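Local coordinates for protein amidohydrolase (PDB 3OOQ) that probably works as a hydrolase of the metal-dependent amidohydrolase family, perhaps on cyclic amides such as allantoin, at residues 188-193 / 212-217; 224-229 / 280-285. All coordinates share one frame; numbering follows the deposited sequence.

Contact 1: 188-193 / 212-217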
ATOM      1  N   ASN F 188      -4.886  -9.564  38.736  1.00 22.06           N
ATOM      2  CA  ASN F 188      -3.471  -9.439  39.151  1.00 21.85           C
ATOM      3  C   ASN F 188      -3.205  -8.093  39.820  1.00 22.28           C
ATOM      4  O   ASN F 188      -2.535  -8.019  40.833  1.00 22.73           O
ATOM      5  CB  ASN F 188      -2.514  -9.594  37.970  1.00 20.18           C
ATOM      6  CG  ASN F 188      -2.510 -10.991  37.395  1.00 30.40           C
ATOM      7  OD1 ASN F 188      -2.873 -11.962  38.066  1.00 20.19           O
ATOM      8  ND2 ASN F 188      -2.089 -11.106  36.148  1.00 19.34           N
ATOM      9  N   TYR F 189      -3.745  -7.042  39.216  1.00 22.19           N
ATOM     10  CA  TYR F 189      -3.599  -5.661  39.666  1.00 22.47           C
ATOM     11  C   TYR F 189      -4.135  -5.452  41.084  1.00 23.56           C
ATOM     12  O   TYR F 189      -3.496  -4.801  41.905  1.00 23.43           O
ATOM     13  CB  TYR F 189      -4.373  -4.792  38.699  1.00 21.36           C
ATOM     14  CG  TYR F 189      -4.408  -3.310  38.966  1.00 21.86           C
ATOM     15  CD1 TYR F 189      -5.554  -2.707  39.487  1.00 21.34           C
ATOM     16  CD2 TYR F 189      -3.316  -2.501  38.638  1.00 21.52           C
ATOM     17  CE1 TYR F 189      -5.608  -1.303  39.697  1.00 22.39           C
ATOM     18  CE2 TYR F 189      -3.356  -1.120  38.837  1.00 22.36           C
ATOM     19  CZ  TYR F 189      -4.495  -0.527  39.359  1.00 21.96           C
ATOM     20  OH  TYR F 189      -4.504   0.848  39.527  1.00 22.87           O
HETATM   21  N   MSE F 190      -5.313  -5.996  41.344  1.00 24.56           N
HETATM   22  CA  MSE F 190      -5.891  -5.985  42.676  1.00 26.94           C
HETATM   23  C   MSE F 190      -5.024  -6.722  43.691  1.00 28.05           C
HETATM   24  O   MSE F 190      -4.813  -6.219  44.794  1.00 28.27           O
HETATM   25  CB  MSE F 190      -7.312  -6.548  42.643  1.00 28.32           C
HETATM   26  CG  MSE F 190      -8.272  -5.661  41.843  1.00 20.97           C
HETATM   27 SE   MSE F 190     -10.049  -6.432  41.602  1.00 31.25          SE
HETATM   28  CE  MSE F 190     -10.721  -6.241  43.446  1.00 21.61           C
ATOM     29  N   LYS F 191      -4.501  -7.886  43.311  1.00 28.30           N
ATOM     30  CA  LYS F 191      -3.653  -8.654  44.212  1.00 30.11           C
ATOM     31  C   LYS F 191      -2.352  -7.911  44.500  1.00 30.47           C
ATOM     32  O   LYS F 191      -1.855  -7.960  45.623  1.00 30.32           O
ATOM     33  CB  LYS F 191      -3.369 -10.052  43.665  1.00 30.70           C
ATOM     34  CG  LYS F 191      -4.626 -10.888  43.514  1.00 35.29           C
ATOM     35  CD  LYS F 191      -4.376 -12.194  42.801  1.00 31.89           C
ATOM     36  CE  LYS F 191      -5.690 -12.906  42.573  1.00 35.16           C
ATOM     37  NZ  LYS F 191      -5.493 -14.124  41.749  1.00 32.06           N
ATOM     38  N   LYS F 192      -1.819  -7.208  43.502  1.00 29.77           N
ATOM     39  CA  LYS F 192      -0.641  -6.365  43.727  1.00 30.91           C
ATOM     40  C   LYS F 192      -0.935  -5.250  44.730  1.00 30.45           C
ATOM     41  O   LYS F 192      -0.115  -4.964  45.600  1.00 29.45           O
ATOM     42  CB  LYS F 192      -0.103  -5.781  42.419  1.00 31.70           C
ATOM     43  CG  LYS F 192       0.606  -6.796  41.541  1.00 35.02           C
ATOM     44  CD  LYS F 192       1.028  -6.148  40.231  1.00 33.85           C
ATOM     45  CE  LYS F 192       1.436  -7.178  39.188  1.00 35.12           C
ATOM     46  NZ  LYS F 192       1.336  -6.579  37.804  1.00 35.75           N
ATOM     47  N   LYS F 193      -2.119  -4.647  44.613  1.00 31.32           N
ATOM     48  CA  LYS F 193      -2.559  -3.595  45.537  1.00 32.96           C
ATOM     49  C   LYS F 193      -2.728  -4.107  46.953  1.00 35.80           C
ATOM     50  O   LYS F 193      -2.391  -3.411  47.915  1.00 36.07           O
ATOM     51  CB  LYS F 193      -3.885  -3.005  45.088  1.00 32.01           C
ATOM     52  CG  LYS F 193      -3.771  -1.882  44.097  1.00 33.78           C
ATOM     53  CD  LYS F 193      -5.137  -1.623  43.539  1.00 31.01           C
ATOM     54  CE  LYS F 193      -5.346  -0.185  43.244  1.00 33.46           C
ATOM     55  NZ  LYS F 193      -6.800   0.098  43.245  1.00 30.19           N
ATOM     56  N   VAL F 212     -10.726   1.033  36.267  1.00 22.51           N
ATOM     57  CA  VAL F 212     -12.128   0.833  35.866  1.00 22.66           C
ATOM     58  C   VAL F 212     -12.530  -0.624  35.945  1.00 21.91           C
ATOM     59  O   VAL F 212     -13.675  -0.939  36.289  1.00 21.78           O
ATOM     60  CB  VAL F 212     -12.427   1.235  34.387  1.00 23.83           C
ATOM     61  CG1 VAL F 212     -13.877   1.723  34.279  1.00 32.02           C
ATOM     62  CG2 VAL F 212     -11.481   2.269  33.893  1.00 32.93           C
ATOM     63  N   GLY F 213     -11.609  -1.515  35.565  1.00 21.54           N
ATOM     64  CA  GLY F 213     -11.876  -2.957  35.626  1.00 20.91           C
ATOM     65  C   GLY F 213     -12.142  -3.368  37.059  1.00 21.31           C
ATOM     66  O   GLY F 213     -13.041  -4.178  37.338  1.00 20.89           O
ATOM     67  N   GLU F 214     -11.358  -2.802  37.973  1.00 21.95           N
ATOM     68  CA  GLU F 214     -11.515  -3.072  39.404  1.00 22.51           C
ATOM     69  C   GLU F 214     -12.904  -2.611  39.884  1.00 23.94           C
ATOM     70  O   GLU F 214     -13.577  -3.316  40.656  1.00 23.50           O
ATOM     71  CB  GLU F 214     -10.390  -2.418  40.209  1.00 22.34           C
ATOM     72  CG  GLU F 214     -10.561  -2.536  41.734  1.00 28.23           C
ATOM     73  CD  GLU F 214      -9.390  -1.977  42.537  1.00 22.47           C
ATOM     74  OE1 GLU F 214      -8.452  -1.374  41.964  1.00 28.65           O
ATOM     75  OE2 GLU F 214      -9.418  -2.136  43.763  1.00 28.88           O
HETATM   76  N   MSE F 215     -13.342  -1.449  39.402  1.00 25.38           N
HETATM   77  CA  MSE F 215     -14.684  -0.951  39.724  1.00 27.59           C
HETATM   78  C   MSE F 215     -15.751  -1.965  39.365  1.00 25.14           C
HETATM   79  O   MSE F 215     -16.640  -2.238  40.169  1.00 25.14           O
HETATM   80  CB  MSE F 215     -14.978   0.370  39.028  1.00 31.72           C
HETATM   81  CG  MSE F 215     -14.295   1.551  39.668  1.00 32.22           C
HETATM   82 SE   MSE F 215     -14.914   3.171  38.788  1.00 41.14          SE
HETATM   83  CE  MSE F 215     -13.349   3.592  37.632  1.00 32.26           C
ATOM     84  N   VAL F 216     -15.634  -2.517  38.161  1.00 22.81           N
ATOM     85  CA  VAL F 216     -16.516  -3.572  37.674  1.00 21.60           C
ATOM     86  C   VAL F 216     -16.422  -4.829  38.539  1.00 20.88           C
ATOM     87  O   VAL F 216     -17.440  -5.373  38.934  1.00 21.00           O
ATOM     88  CB  VAL F 216     -16.259  -3.899  36.183  1.00 21.50           C
ATOM     89  CG1 VAL F 216     -17.121  -5.113  35.731  1.00 16.62           C
ATOM     90  CG2 VAL F 216     -16.563  -2.696  35.320  1.00 14.87           C
ATOM     91  N   LEU F 217     -15.211  -5.282  38.853  1.00 21.38           N
ATOM     92  CA  LEU F 217     -15.056  -6.487  39.678  1.00 22.05           C
ATOM     93  C   LEU F 217     -15.530  -6.313  41.113  1.00 22.94           C
ATOM     94  O   LEU F 217     -15.977  -7.277  41.740  1.00 23.08           O
ATOM     95  CB  LEU F 217     -13.622  -7.041  39.634  1.00 22.10           C
ATOM     96  CG  LEU F 217     -13.142  -7.560  38.272  1.00 17.61           C
ATOM     97  CD1 LEU F 217     -11.909  -8.427  38.453  1.00 21.87           C
ATOM     98  CD2 LEU F 217     -14.237  -8.366  37.553  1.00 22.00           C
TER

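Contact 2: 224-229 / 280-285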
ATOM      1  N   ARG F 224     -21.816  -3.284  30.630  1.00 18.62           N
ATOM      2  CA  ARG F 224     -22.874  -3.084  29.673  1.00 18.86           C
ATOM      3  C   ARG F 224     -22.446  -3.813  28.407  1.00 19.34           C
ATOM      4  O   ARG F 224     -21.566  -3.338  27.685  1.00 19.77           O
ATOM      5  CB  ARG F 224     -23.103  -1.580  29.458  1.00 19.31           C
ATOM      6  CG  ARG F 224     -23.493  -0.784  30.739  1.00 20.85           C
ATOM      7  CD  ARG F 224     -24.832  -1.247  31.352  1.00 20.04           C
ATOM      8  NE  ARG F 224     -25.910  -1.089  30.367  1.00 22.12           N
ATOM      9  CZ  ARG F 224     -26.725  -0.040  30.277  1.00 20.64           C
ATOM     10  NH1 ARG F 224     -26.644   0.956  31.152  1.00 22.49           N
ATOM     11  NH2 ARG F 224     -27.625   0.021  29.303  1.00 22.34           N
HETATM   12  N   MSE F 225     -23.072  -4.963  28.142  1.00 19.35           N
HETATM   13  CA  MSE F 225     -22.541  -5.940  27.189  1.00 21.69           C
HETATM   14  C   MSE F 225     -23.365  -6.086  25.922  1.00 20.06           C
HETATM   15  O   MSE F 225     -24.447  -6.677  25.939  1.00 18.94           O
HETATM   16  CB  MSE F 225     -22.346  -7.298  27.875  1.00 25.19           C
HETATM   17  CG  MSE F 225     -21.319  -7.202  28.975  1.00 23.21           C
HETATM   18 SE   MSE F 225     -21.124  -8.816  30.028  1.00 33.96          SE
HETATM   19  CE  MSE F 225     -19.336  -9.291  29.444  1.00 22.49           C
ATOM     20  N   HIS F 226     -22.826  -5.530  24.836  1.00 18.98           N
ATOM     21  CA  HIS F 226     -23.461  -5.492  23.514  1.00 18.37           C
ATOM     22  C   HIS F 226     -23.433  -6.904  22.925  1.00 17.57           C
ATOM     23  O   HIS F 226     -22.347  -7.460  22.728  1.00 17.09           O
ATOM     24  CB  HIS F 226     -22.680  -4.485  22.619  1.00 18.08           C
ATOM     25  CG  HIS F 226     -22.976  -4.564  21.148  1.00 19.50           C
ATOM     26  ND1 HIS F 226     -22.534  -5.600  20.335  1.00 20.24           N
ATOM     27  CD2 HIS F 226     -23.631  -3.706  20.330  1.00 18.72           C
ATOM     28  CE1 HIS F 226     -22.923  -5.380  19.088  1.00 18.62           C
ATOM     29  NE2 HIS F 226     -23.601  -4.240  19.060  1.00 21.87           N
ATOM     30  N   ALA F 227     -24.609  -7.471  22.653  1.00 16.89           N
ATOM     31  CA  ALA F 227     -24.725  -8.801  22.043  1.00 18.01           C
ATOM     32  C   ALA F 227     -26.056  -9.012  21.344  1.00 19.78           C
ATOM     33  O   ALA F 227     -27.109  -8.680  21.891  1.00 20.21           O
ATOM     34  CB  ALA F 227     -24.509  -9.924  23.085  1.00 18.12           C
ATOM     35  N   HIS F 228     -26.009  -9.602  20.151  1.00 20.45           N
ATOM     36  CA  HIS F 228     -27.213  -9.820  19.354  1.00 20.18           C
ATOM     37  C   HIS F 228     -27.568 -11.290  19.297  1.00 19.94           C
ATOM     38  O   HIS F 228     -28.640 -11.678  19.739  1.00 19.60           O
ATOM     39  CB  HIS F 228     -27.040  -9.259  17.929  1.00 20.65           C
ATOM     40  CG  HIS F 228     -26.938  -7.769  17.875  1.00 22.04           C
ATOM     41  ND1 HIS F 228     -28.028  -6.942  18.055  1.00 21.64           N
ATOM     42  CD2 HIS F 228     -25.875  -6.950  17.666  1.00 21.73           C
ATOM     43  CE1 HIS F 228     -27.644  -5.678  17.958  1.00 22.39           C
ATOM     44  NE2 HIS F 228     -26.341  -5.656  17.726  1.00 22.30           N
ATOM     45  N   ARG F 229     -26.665 -12.103  18.741  1.00 19.43           N
ATOM     46  CA  ARG F 229     -26.921 -13.523  18.561  1.00 19.10           C
ATOM     47  C   ARG F 229     -26.981 -14.242  19.919  1.00 18.43           C
ATOM     48  O   ARG F 229     -26.274 -13.873  20.847  1.00 17.81           O
ATOM     49  CB  ARG F 229     -25.868 -14.137  17.627  1.00 20.03           C
ATOM     50  CG  ARG F 229     -26.369 -15.352  16.853  1.00 18.96           C
ATOM     51  CD  ARG F 229     -25.373 -15.771  15.769  1.00 22.18           C
ATOM     52  NE  ARG F 229     -24.155 -16.310  16.366  1.00 18.57           N
ATOM     53  CZ  ARG F 229     -23.095 -16.738  15.689  1.00 23.29           C
ATOM     54  NH1 ARG F 229     -23.085 -16.693  14.353  1.00 19.51           N
ATOM     55  NH2 ARG F 229     -22.040 -17.217  16.351  1.00 18.82           N
ATOM     56  N   LYS F 280     -27.378  -6.687   9.376  1.00 20.65           N
ATOM     57  CA  LYS F 280     -26.358  -7.725   9.582  1.00 20.62           C
ATOM     58  C   LYS F 280     -26.990  -9.080   9.762  1.00 20.46           C
ATOM     59  O   LYS F 280     -28.159  -9.207  10.178  1.00 19.94           O
ATOM     60  CB  LYS F 280     -25.489  -7.418  10.820  1.00 20.98           C
ATOM     61  CG  LYS F 280     -24.603  -6.162  10.663  1.00 24.23           C
ATOM     62  CD  LYS F 280     -23.822  -5.835  11.944  1.00 22.29           C
ATOM     63  CE  LYS F 280     -24.761  -5.439  13.105  1.00 23.71           C
ATOM     64  NZ  LYS F 280     -23.985  -5.367  14.388  1.00 22.58           N
ATOM     65  N   LEU F 281     -26.204 -10.097   9.441  1.00 20.88           N
ATOM     66  CA  LEU F 281     -26.563 -11.479   9.672  1.00 21.76           C
ATOM     67  C   LEU F 281     -27.041 -11.717  11.108  1.00 21.38           C
ATOM     68  O   LEU F 281     -28.042 -12.417  11.319  1.00 21.72           O
ATOM     69  CB  LEU F 281     -25.337 -12.334   9.400  1.00 22.91           C
ATOM     70  CG  LEU F 281     -25.494 -13.836   9.319  1.00 37.25           C
ATOM     71  CD1 LEU F 281     -26.398 -14.182   8.131  1.00 24.07           C
ATOM     72  CD2 LEU F 281     -24.081 -14.454   9.209  1.00 23.67           C
ATOM     73  N   GLU F 282     -26.323 -11.131  12.080  1.00 19.91           N
ATOM     74  CA  GLU F 282     -26.637 -11.306  13.493  1.00 19.67           C
ATOM     75  C   GLU F 282     -27.957 -10.611  13.868  1.00 18.90           C
ATOM     76  O   GLU F 282     -28.517 -10.869  14.922  1.00 18.17           O
ATOM     77  CB  GLU F 282     -25.475 -10.873  14.418  1.00 19.58           C
ATOM     78  CG  GLU F 282     -25.107  -9.357  14.418  1.00 21.18           C
ATOM     79  CD  GLU F 282     -23.882  -9.033  15.292  1.00 20.08           C
ATOM     80  OE1 GLU F 282     -23.289  -9.964  15.888  1.00 20.87           O
ATOM     81  OE2 GLU F 282     -23.499  -7.839  15.375  1.00 21.45           O
ATOM     82  N   LEU F 283     -28.455  -9.760  12.979  1.00 19.31           N
ATOM     83  CA  LEU F 283     -29.763  -9.118  13.157  1.00 20.07           C
ATOM     84  C   LEU F 283     -30.897  -9.823  12.405  1.00 21.09           C
ATOM     85  O   LEU F 283     -32.031  -9.349  12.423  1.00 21.77           O
ATOM     86  CB  LEU F 283     -29.696  -7.639  12.725  1.00 19.78           C
ATOM     87  CG  LEU F 283     -28.666  -6.756  13.435  1.00 28.87           C
ATOM     88  CD1 LEU F 283     -28.814  -5.282  13.050  1.00 20.34           C
ATOM     89  CD2 LEU F 283     -28.791  -6.900  14.928  1.00 20.19           C
ATOM     90  N   LYS F 284     -30.613 -10.948  11.751  1.00 22.42           N
ATOM     91  CA  LYS F 284     -31.633 -11.599  10.892  1.00 24.40           C
ATOM     92  C   LYS F 284     -32.958 -11.968  11.596  1.00 24.33           C
ATOM     93  O   LYS F 284     -34.010 -11.945  10.961  1.00 24.35           O
ATOM     94  CB  LYS F 284     -31.063 -12.828  10.169  1.00 25.76           C
ATOM     95  CG  LYS F 284     -30.976 -14.094  10.999  1.00 33.61           C
ATOM     96  CD  LYS F 284     -30.530 -15.303  10.145  1.00 28.38           C
ATOM     97  CE  LYS F 284     -30.981 -16.619  10.771  1.00 34.80           C
ATOM     98  NZ  LYS F 284     -30.002 -17.733  10.527  1.00 30.29           N
ATOM     99  N   ASP F 285     -32.898 -12.315  12.883  1.00 24.32           N
ATOM    100  CA  ASP F 285     -34.108 -12.682  13.646  1.00 25.48           C
ATOM    101  C   ASP F 285     -34.631 -11.578  14.574  1.00 24.99           C
ATOM    102  O   ASP F 285     -35.412 -11.852  15.496  1.00 25.08           O
ATOM    103  CB  ASP F 285     -33.883 -13.983  14.437  1.00 27.32           C
ATOM    104  CG  ASP F 285     -33.902 -15.217  13.547  1.00 27.29           C
ATOM    105  OD1 ASP F 285     -34.383 -15.135  12.405  1.00 29.33           O
ATOM    106  OD2 ASP F 285     -33.437 -16.282  13.979  1.00 29.23           O
TER
HETATM  107  O   HOH W   1     -25.334  -3.545  16.023  1.00 29.19           O
HETATM  108  O   HOH W   2     -23.921 -11.039  18.320  1.00 17.65           O

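Contact 1: 188-193 / 212-217
Helix-helix packing on the outside of a TIM-barrel-type amidohydrolase brings Met190 and Lys193 of helix 172-198 against Glu214 of helix 208-217. The local axes run almost perpendicular, at 91°, and approach to 10.5 Å. Glu214 spans the distance between the helices: chi1 (174°) sets CG anti to the backbone N, and the extended chain beyond carries the carboxylate to Lys193. The two side chains meet tip to tip. Lys193 NZ donates to Glu214 OE1 at 2.6 Å, on the syn lone pair, in a short salt bridge. Glu211 also pairs with Lys193 NZ, and Arg218 takes the other oxygen of Glu214. The edge of the Tyr189 ring closes in from the side, with CE1 3.6 Å from Glu214 OE1. The ring and carboxylate planes stand 79° apart. The Tyr189 hydroxyl itself is bonded to Glu211. An alanine in place of Glu214 would probably leave Arg218 without this partner, leave Lys193 to its pairing with Glu211, and open a gap beside Met190. The selenomethionine Met190 lies against the aliphatic part of Glu214, CG to CG at 3.9 Å. Met190 SE reaches on to Leu217 CB at 4.1 Å.

Contact 2: 224-229 / 280-285
His228 lies just past the end of strand 223-227 and packs into the 3-10 turn 281-283. His228 CB sits 3.7 Å from Glu282 O. Chi1 (-67°) sets CG anti to the carbonyl carbon, and the turn about chi2 (-74°) presents one ring face to Leu283. Leu283 CD2 lies under that face, offset toward the rim, in a CH-pi contact 3.5 Å from the His228 ring centroid. The fit is tight at His228 ND1, which is 3.2 Å from Leu283 CD2. That nitrogen is hydrogen-bonded to Thr253, and His251 stacks on the ring. On the other branch, His228 CD2 comes within 3.4 Å of Glu282 OE2, with ring and carboxylate planes 47° apart. At the tip, NE2 shares a water with Lys280: the water is 2.9 Å from His228 NE2 and accepts from Lys280 NZ. Lys280 NZ forms a salt bridge with Glu282 OE2 at 2.7 Å, on the anti lone pair, and a hydrogen bond to Asn157. A second water accepts from Arg229 N and donates to Glu282 OE1 at 2.7 Å, tying the residue at the N-cap position of helix 230-243 to the turn. Salt bridge and water thus hold the carboxylate from both oxygens. The His226 ring turns an edge toward the same carboxylate. Histidines such as His226 and His251 at the C-terminal ends of barrel strands are consistent with an amidohydrolase active site, where they commonly bind metal.

The two contacts follow one another along the chain. Helix 208-217 is followed, after a short connection, by strand 223-227. The contact centres are about 30 Å apart, and the nearest atoms about 7 Å, without touching. Contact 1 is peripheral, about 25 Å from the centre of the chain, and joins two helices. Contact 2 is buried, about 17 Å from that centre, and joins a strand end to a loop at the probable catalytic side of the barrel. The distance between centres makes a direct part for contact 1 in that site unlikely. Both regions also meet the second subunit: Asn188 hydrogen-bonds to Thr206 of that subunit, and Arg229 packs on its Asn98.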